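Local coordinates for enoyl-CoA hydratase/isomerase family protein (Bacillus anthracis, PDB 3KQF) that probably catalyses the reversible addition of water across the double bond of 2-enoyl-CoA thioesters, as expected of a crotonase-superfamily enoyl-CoA hydratase, at residues C124-A129 against V184-P189; K65-G70 against A107-I112. One frame throughout, in Å; residues are numbered along the deposited sequence. Where two conformers were deposited one is given.

Contact 1: C124-A129 against V184-P189; sequences CDFRIA and VEFVVP
Arg127 O is gripped by two successive backbone N-H groups of segment 184-189, Glu185 N at 2.9 Å and Phe186 N at 3.2 Å. The second donor lies in the carbonyl plane, whereas the first is tilted from it. Beyond this doubled grip the two strands settle into parallel pairing, in which Ala129 N reaches Phe186 O (2.9 Å) and Val188 N reaches Ala129 O (3.0 Å). In this way 186-188 is joined to 126-130 as the outermost strand, within this chain, of the crotonase sheet.

The carboxylate of Glu185 reaches alongside the edge of the neighbouring strand. A bend at chi2 (73°) brings OE1 to Arg127 N at 2.8 Å, with the N-H arriving nearly along the C-O axis. OE2, met on its syn side but somewhat out of the carboxylate plane, forms a salt bridge 3.1 Å from Arg127 NH1. Since the carboxylate and guanidinium planes stand 72° apart, this is a single-oxygen contact and not a flat two-pronged pair. Cys124 O lies at the edge of the guanidinium, in its plane, and accepts from NH2, which sits above the plane of that carbonyl; Ser121 O in helix 116-123 is a further acceptor.

On the face carrying Ile128 and Phe186, Ile128 CG2 packs on Phe186 CB at 3.8 Å, while Phe126 CE1 and Phe186 CE2 approach obliquely to 4.1 Å. Arg162 of a second subunit makes a cation-pi contact with Phe186 and bonds Glu185 O. One buried carboxylate thus serves both a backbone N-H and a guanidinium, whose charge would probably favour its ionised form.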
ATOM      1  N   CYS A 124      -6.216 -11.159 -11.177  1.00 15.32           N
ATOM      2  CA  CYS A 124      -4.951 -11.708 -11.671  1.00 14.90           C
ATOM      3  C   CYS A 124      -3.810 -11.276 -10.751  1.00 16.25           C
ATOM      4  O   CYS A 124      -3.908 -10.257 -10.051  1.00 15.00           O
ATOM      5  CB  CYS A 124      -4.678 -11.245 -13.109  1.00 14.68           C
ATOM      6  SG  CYS A 124      -5.932 -11.779 -14.335  1.00 15.86           S
ATOM      7  N   ASP A 125      -2.738 -12.073 -10.730  1.00 15.04           N
ATOM      8  CA  ASP A 125      -1.542 -11.769  -9.926  1.00 15.10           C
ATOM      9  C   ASP A 125      -0.896 -10.430 -10.293  1.00 13.59           C
ATOM     10  O   ASP A 125      -0.491  -9.686  -9.413  1.00 16.38           O
ATOM     11  CB  ASP A 125      -0.521 -12.896 -10.037  1.00 13.45           C
ATOM     12  CG  ASP A 125      -1.013 -14.180  -9.411  1.00 14.22           C
ATOM     13  OD1 ASP A 125      -0.751 -14.369  -8.206  1.00 18.12           O
ATOM     14  OD2 ASP A 125      -1.745 -14.943 -10.068  1.00 13.48           O
ATOM     15  N   PHE A 126      -0.689 -10.180 -11.588  1.00 15.42           N
ATOM     16  CA  PHE A 126      -0.218  -8.864 -12.057  1.00 14.24           C
ATOM     17  C   PHE A 126      -0.724  -8.598 -13.467  1.00 14.94           C
ATOM     18  O   PHE A 126      -1.277  -9.498 -14.128  1.00 13.99           O
ATOM     19  CB  PHE A 126       1.291  -8.613 -11.862  1.00 14.60           C
ATOM     20  CG  PHE A 126       2.169  -9.559 -12.596  1.00 15.04           C
ATOM     21  CD1 PHE A 126       2.616  -9.263 -13.881  1.00 17.60           C
ATOM     22  CD2 PHE A 126       2.566 -10.740 -11.996  1.00 15.05           C
ATOM     23  CE1 PHE A 126       3.430 -10.138 -14.559  1.00 16.69           C
ATOM     24  CE2 PHE A 126       3.400 -11.622 -12.664  1.00 18.67           C
ATOM     25  CZ  PHE A 126       3.833 -11.323 -13.948  1.00 18.16           C
ATOM     26  N   ARG A 127      -0.541  -7.350 -13.900  1.00 13.67           N
ATOM     27  CA  ARG A 127      -1.131  -6.827 -15.106  1.00 13.80           C
ATOM     28  C   ARG A 127      -0.170  -6.122 -16.061  1.00 13.54           C
ATOM     29  O   ARG A 127       0.698  -5.351 -15.649  1.00 13.59           O
ATOM     30  CB  ARG A 127      -2.182  -5.799 -14.637  1.00 13.69           C
ATOM     31  CG  ARG A 127      -3.374  -6.396 -13.888  1.00 13.98           C
ATOM     32  CD  ARG A 127      -3.906  -5.503 -12.739  1.00 15.89           C
ATOM     33  NE  ARG A 127      -2.945  -5.499 -11.633  1.00 14.02           N
ATOM     34  CZ  ARG A 127      -2.810  -6.490 -10.734  1.00 16.66           C
ATOM     35  NH1 ARG A 127      -1.876  -6.411  -9.797  1.00 13.64           N
ATOM     36  NH2 ARG A 127      -3.587  -7.558 -10.779  1.00 15.92           N
ATOM     37  N   ILE A 128      -0.328  -6.426 -17.343  1.00 13.70           N
ATOM     38  CA  ILE A 128       0.417  -5.759 -18.425  1.00 14.25           C
ATOM     39  C   ILE A 128      -0.677  -5.101 -19.264  1.00 14.89           C
ATOM     40  O   ILE A 128      -1.626  -5.779 -19.674  1.00 16.17           O
ATOM     41  CB  ILE A 128       1.166  -6.721 -19.326  1.00 15.07           C
ATOM     42  CG1 ILE A 128       2.093  -7.648 -18.538  1.00 18.84           C
ATOM     43  CG2 ILE A 128       1.976  -5.923 -20.412  1.00 12.58           C
ATOM     44  CD1 ILE A 128       2.674  -8.750 -19.393  1.00 23.99           C
ATOM     45  N   ALA A 129      -0.561  -3.809 -19.526  1.00 15.48           N
ATOM     46  CA  ALA A 129      -1.547  -3.078 -20.331  1.00 16.38           C
ATOM     47  C   ALA A 129      -1.004  -2.495 -21.628  1.00 15.98           C
ATOM     48  O   ALA A 129       0.116  -2.029 -21.682  1.00 15.20           O
ATOM     49  CB  ALA A 129      -2.120  -1.942 -19.535  1.00 15.29           C
ATOM     50  N   VAL A 184      -1.385  -1.086 -12.880  1.00 15.81           N
ATOM     51  CA  VAL A 184      -0.801  -2.032 -13.844  1.00 16.17           C
ATOM     52  C   VAL A 184       0.722  -1.998 -13.643  1.00 15.77           C
ATOM     53  O   VAL A 184       1.303  -0.949 -13.299  1.00 15.66           O
ATOM     54  CB  VAL A 184      -1.210  -1.780 -15.304  1.00 16.75           C
ATOM     55  CG1 VAL A 184      -2.752  -1.809 -15.426  1.00 16.65           C
ATOM     56  CG2 VAL A 184      -0.606  -0.486 -15.833  1.00 17.38           C
ATOM     57  N   GLU A 185       1.357  -3.148 -13.827  1.00 15.29           N
ATOM     58  CA  GLU A 185       2.789  -3.294 -13.570  1.00 13.82           C
ATOM     59  C   GLU A 185       3.671  -3.031 -14.783  1.00 14.43           C
ATOM     60  O   GLU A 185       4.848  -2.684 -14.620  1.00 13.42           O
ATOM     61  CB  GLU A 185       3.082  -4.672 -12.946  1.00 12.94           C
ATOM     62  CG  GLU A 185       2.601  -4.813 -11.464  1.00 13.76           C
ATOM     63  CD  GLU A 185       1.089  -4.921 -11.293  1.00 15.22           C
ATOM     64  OE1 GLU A 185       0.370  -5.326 -12.247  1.00 15.78           O
ATOM     65  OE2 GLU A 185       0.608  -4.625 -10.169  1.00 16.32           O
ATOM     66  N   PHE A 186       3.109  -3.208 -15.981  1.00 14.85           N
ATOM     67  CA  PHE A 186       3.818  -2.930 -17.244  1.00 15.79           C
ATOM     68  C   PHE A 186       2.882  -2.252 -18.256  1.00 16.75           C
ATOM     69  O   PHE A 186       1.666  -2.493 -18.246  1.00 17.00           O
ATOM     70  CB  PHE A 186       4.319  -4.227 -17.885  1.00 18.18           C
ATOM     71  CG  PHE A 186       5.223  -5.042 -16.996  1.00 18.49           C
ATOM     72  CD1 PHE A 186       6.607  -4.870 -17.037  1.00 23.49           C
ATOM     73  CD2 PHE A 186       4.694  -5.976 -16.134  1.00 21.16           C
ATOM     74  CE1 PHE A 186       7.446  -5.633 -16.218  1.00 25.39           C
ATOM     75  CE2 PHE A 186       5.531  -6.753 -15.308  1.00 21.51           C
ATOM     76  CZ  PHE A 186       6.891  -6.568 -15.337  1.00 22.29           C
ATOM     77  N   VAL A 187       3.452  -1.413 -19.117  1.00 13.94           N
ATOM     78  CA  VAL A 187       2.720  -0.801 -20.226  1.00 12.87           C
ATOM     79  C   VAL A 187       3.566  -0.964 -21.489  1.00 15.49           C
ATOM     80  O   VAL A 187       4.759  -0.649 -21.482  1.00 14.64           O
ATOM     81  CB  VAL A 187       2.340   0.688 -19.969  1.00 13.90           C
ATOM     82  CG1 VAL A 187       1.677   1.268 -21.208  1.00 16.79           C
ATOM     83  CG2 VAL A 187       1.408   0.795 -18.788  1.00 14.66           C
ATOM     84  N   VAL A 188       2.959  -1.515 -22.539  1.00 14.36           N
ATOM     85  CA  VAL A 188       3.628  -1.739 -23.814  1.00 15.87           C
ATOM     86  C   VAL A 188       2.678  -1.407 -24.969  1.00 15.46           C
ATOM     87  O   VAL A 188       1.469  -1.344 -24.776  1.00 14.47           O
ATOM     88  CB  VAL A 188       4.098  -3.218 -23.964  1.00 16.26           C
ATOM     89  CG1 VAL A 188       4.985  -3.610 -22.812  1.00 20.19           C
ATOM     90  CG2 VAL A 188       2.896  -4.175 -24.052  1.00 14.92           C
ATOM     91  N   PRO A 189       3.217  -1.208 -26.181  1.00 15.67           N
ATOM     92  CA  PRO A 189       2.343  -0.918 -27.326  1.00 16.55           C
ATOM     93  C   PRO A 189       1.405  -2.089 -27.573  1.00 17.06           C
ATOM     94  O   PRO A 189       1.807  -3.236 -27.363  1.00 15.72           O
ATOM     95  CB  PRO A 189       3.329  -0.748 -28.494  1.00 16.76           C
ATOM     96  CG  PRO A 189       4.617  -0.474 -27.860  1.00 16.97           C
ATOM     97  CD  PRO A 189       4.637  -1.155 -26.546  1.00 15.89           C
TER

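Contact 2: K65-G70 against A107-I112; sequences KAFCAG and AAINGI
The Phe67 ring has Ile109 CG1 over one face and the amide oxygen of Asn110 at its edge, in the ring plane. Ring and amide planes are turned 65° apart, and the two side chains cross at about a right angle. With CG anti to the backbone N (chi1 168°), the ring is directed along strand 107-109: Phe67 CD1 comes 3.5 Å from Ala108 O, and Phe67 CB rests on Ile109 CG2 at 3.7 Å.

Asn110 works through both ends of its amide. ND2 bonds Ala66 O at 3.0 Å, coming from well above the carbonyl plane (69° out of it), and also bonds Gly63 O; OD1 accepts from Gly61 N. The amide therefore ties the end of one strand to the end of neighbouring strand 56-61 and the loop after it. In the crotonase fold this loop leads toward one of the two backbone N-H groups of the oxyanion hole, so 65-70 probably belongs to the active-site framework.

Past Asn110 the backbones pair directly. The lack of a side chain at Gly111, on the side facing Lys65 O and Ala66 N, lets its CA come within 4.0 Å of Ala66 CA. Ala66 and Ile112 form a parallel bridge, in which Ile112 N bonds Lys65 O at 3.0 Å, and Ile112 O takes two successive donors, Phe67 N at 2.8 Å and Cys68 N at 3.0 Å. The chain turns its corner at Phe67, between Ala66 and Cys68.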
ATOM      1  N   LYS A  65      -9.773  -3.515 -29.262  1.00 21.30           N
ATOM      2  CA  LYS A  65     -10.573  -2.456 -28.640  1.00 20.34           C
ATOM      3  C   LYS A  65     -10.970  -2.722 -27.190  1.00 18.37           C
ATOM      4  O   LYS A  65     -11.073  -1.786 -26.401  1.00 16.80           O
ATOM      5  CB  LYS A  65     -11.837  -2.146 -29.466  1.00 22.43           C
ATOM      6  CG  LYS A  65     -11.530  -1.458 -30.815  1.00 26.05           C
ATOM      7  CD  LYS A  65     -12.785  -0.898 -31.492  1.00 30.40           C
ATOM      8  CE  LYS A  65     -12.418  -0.068 -32.726  1.00 33.21           C
ATOM      9  NZ  LYS A  65     -13.600   0.484 -33.460  1.00 36.96           N
ATOM     10  N   ALA A  66     -11.179  -3.982 -26.829  1.00 16.10           N
ATOM     11  CA  ALA A  66     -11.626  -4.274 -25.482  1.00 16.38           C
ATOM     12  C   ALA A  66     -11.031  -5.520 -24.853  1.00 15.55           C
ATOM     13  O   ALA A  66     -10.956  -6.582 -25.471  1.00 15.74           O
ATOM     14  CB  ALA A  66     -13.166  -4.372 -25.465  1.00 17.43           C
ATOM     15  N   PHE A  67     -10.561  -5.357 -23.617  1.00 14.68           N
ATOM     16  CA  PHE A  67     -10.135  -6.484 -22.794  1.00 13.92           C
ATOM     17  C   PHE A  67     -11.438  -7.094 -22.268  1.00 13.55           C
ATOM     18  O   PHE A  67     -11.716  -8.288 -22.435  1.00 15.17           O
ATOM     19  CB  PHE A  67      -9.247  -5.983 -21.638  1.00 13.14           C
ATOM     20  CG  PHE A  67      -8.982  -6.992 -20.561  1.00 13.53           C
ATOM     21  CD1 PHE A  67      -8.064  -8.018 -20.745  1.00 15.44           C
ATOM     22  CD2 PHE A  67      -9.617  -6.888 -19.326  1.00 15.99           C
ATOM     23  CE1 PHE A  67      -7.802  -8.932 -19.736  1.00 16.55           C
ATOM     24  CE2 PHE A  67      -9.337  -7.810 -18.303  1.00 17.54           C
ATOM     25  CZ  PHE A  67      -8.437  -8.823 -18.518  1.00 17.77           C
ATOM     26  N   CYS A  68     -12.239  -6.253 -21.631  1.00 14.94           N
ATOM     27  CA  CYS A  68     -13.516  -6.674 -21.047  1.00 14.19           C
ATOM     28  C   CYS A  68     -14.320  -5.445 -20.614  1.00 14.75           C
ATOM     29  O   CYS A  68     -13.916  -4.703 -19.715  1.00 13.33           O
ATOM     30  CB  CYS A  68     -13.282  -7.611 -19.869  1.00 15.64           C
ATOM     31  SG  CYS A  68     -14.855  -8.071 -19.055  1.00 18.98           S
ATOM     32  N   ALA A  69     -15.471  -5.234 -21.252  1.00 15.38           N
ATOM     33  CA  ALA A  69     -16.314  -4.075 -20.961  1.00 16.03           C
ATOM     34  C   ALA A  69     -17.108  -4.234 -19.678  1.00 16.52           C
ATOM     35  O   ALA A  69     -17.864  -3.337 -19.313  1.00 16.96           O
ATOM     36  CB  ALA A  69     -17.265  -3.801 -22.125  1.00 17.71           C
ATOM     37  N   GLY A  70     -16.929  -5.364 -18.991  1.00 16.76           N
ATOM     38  CA  GLY A  70     -17.634  -5.633 -17.725  1.00 17.15           C
ATOM     39  C   GLY A  70     -18.845  -6.525 -17.898  1.00 16.55           C
ATOM     40  O   GLY A  70     -18.926  -7.295 -18.849  1.00 17.32           O
ATOM     41  N   ALA A 107      -2.666 -10.712 -16.470  1.00 15.30           N
ATOM     42  CA  ALA A 107      -3.665 -10.053 -17.275  1.00 15.48           C
ATOM     43  C   ALA A 107      -2.957  -9.269 -18.383  1.00 14.87           C
ATOM     44  O   ALA A 107      -2.022  -8.498 -18.114  1.00 16.96           O
ATOM     45  CB  ALA A 107      -4.520  -9.090 -16.412  1.00 15.73           C
ATOM     46  N   ALA A 108      -3.350  -9.508 -19.633  1.00 13.45           N
ATOM     47  CA  ALA A 108      -2.814  -8.770 -20.776  1.00 14.10           C
ATOM     48  C   ALA A 108      -3.991  -7.930 -21.266  1.00 14.41           C
ATOM     49  O   ALA A 108      -4.869  -8.418 -22.008  1.00 14.05           O
ATOM     50  CB  ALA A 108      -2.288  -9.722 -21.874  1.00 14.08           C
ATOM     51  N   ILE A 109      -4.007  -6.670 -20.828  1.00 15.05           N
ATOM     52  CA  ILE A 109      -5.113  -5.748 -21.068  1.00 14.86           C
ATOM     53  C   ILE A 109      -4.925  -5.045 -22.409  1.00 15.20           C
ATOM     54  O   ILE A 109      -4.181  -4.080 -22.528  1.00 14.64           O
ATOM     55  CB  ILE A 109      -5.251  -4.750 -19.886  1.00 13.99           C
ATOM     56  CG1 ILE A 109      -5.213  -5.519 -18.552  1.00 15.51           C
ATOM     57  CG2 ILE A 109      -6.561  -3.940 -20.006  1.00 15.41           C
ATOM     58  CD1 ILE A 109      -5.231  -4.648 -17.287  1.00 16.02           C
ATOM     59  N   ASN A 110      -5.609  -5.592 -23.411  1.00 15.96           N
ATOM     60  CA  ASN A 110      -5.515  -5.172 -24.802  1.00 17.34           C
ATOM     61  C   ASN A 110      -6.422  -4.012 -25.198  1.00 17.47           C
ATOM     62  O   ASN A 110      -6.359  -3.540 -26.328  1.00 18.73           O
ATOM     63  CB  ASN A 110      -5.845  -6.373 -25.704  1.00 18.13           C
ATOM     64  CG  ASN A 110      -7.241  -6.951 -25.429  1.00 17.15           C
ATOM     65  OD1 ASN A 110      -7.504  -7.499 -24.353  1.00 14.52           O
ATOM     66  ND2 ASN A 110      -8.126  -6.865 -26.427  1.00 19.26           N
ATOM     67  N   GLY A 111      -7.278  -3.565 -24.288  1.00 16.31           N
ATOM     68  CA  GLY A 111      -8.202  -2.477 -24.594  1.00 16.06           C
ATOM     69  C   GLY A 111      -8.958  -2.073 -23.353  1.00 16.02           C
ATOM     70  O   GLY A 111      -8.459  -2.245 -22.245  1.00 15.79           O
ATOM     71  N   ILE A 112     -10.169  -1.537 -23.533  0.70 16.03           N
ATOM     72  CA  ILE A 112     -10.969  -1.096 -22.387  0.70 15.35           C
ATOM     73  C   ILE A 112     -11.176  -2.227 -21.385  0.70 15.32           C
ATOM     74  O   ILE A 112     -11.371  -3.383 -21.749  0.70 14.34           O
ATOM     75  CB  ILE A 112     -12.350  -0.465 -22.767  0.70 16.35           C
ATOM     76  CG1 ILE A 112     -13.235  -1.435 -23.557  0.70 17.04           C
ATOM     77  CG2 ILE A 112     -12.154   0.854 -23.545  0.70 13.76           C
ATOM     78  CD1 ILE A 112     -14.705  -1.027 -23.573  0.70 19.82           C
TER

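Both segments of contact 2 precede those of contact 1 in the sequence, and the centres of the two contacts lie about 11 Å apart. They meet in the main sheet, where strands 105-109 and 126-130 are parallel neighbours: Ile128 N to Ala107 O and Ile128 O to Ile109 N are probable backbone hydrogen bonds, each 2.8 Å. Helix 193-206 packs against side chains of both contacts, and helix 116-123 also reaches both. Contact 1 adds strand 186-188 at one end of the sheet and faces a second subunit; contact 2 shapes the loop after strand 56-61, where no other chain of the assembly touches. One sheet thus connects a subunit interface with what is probably the active-site side.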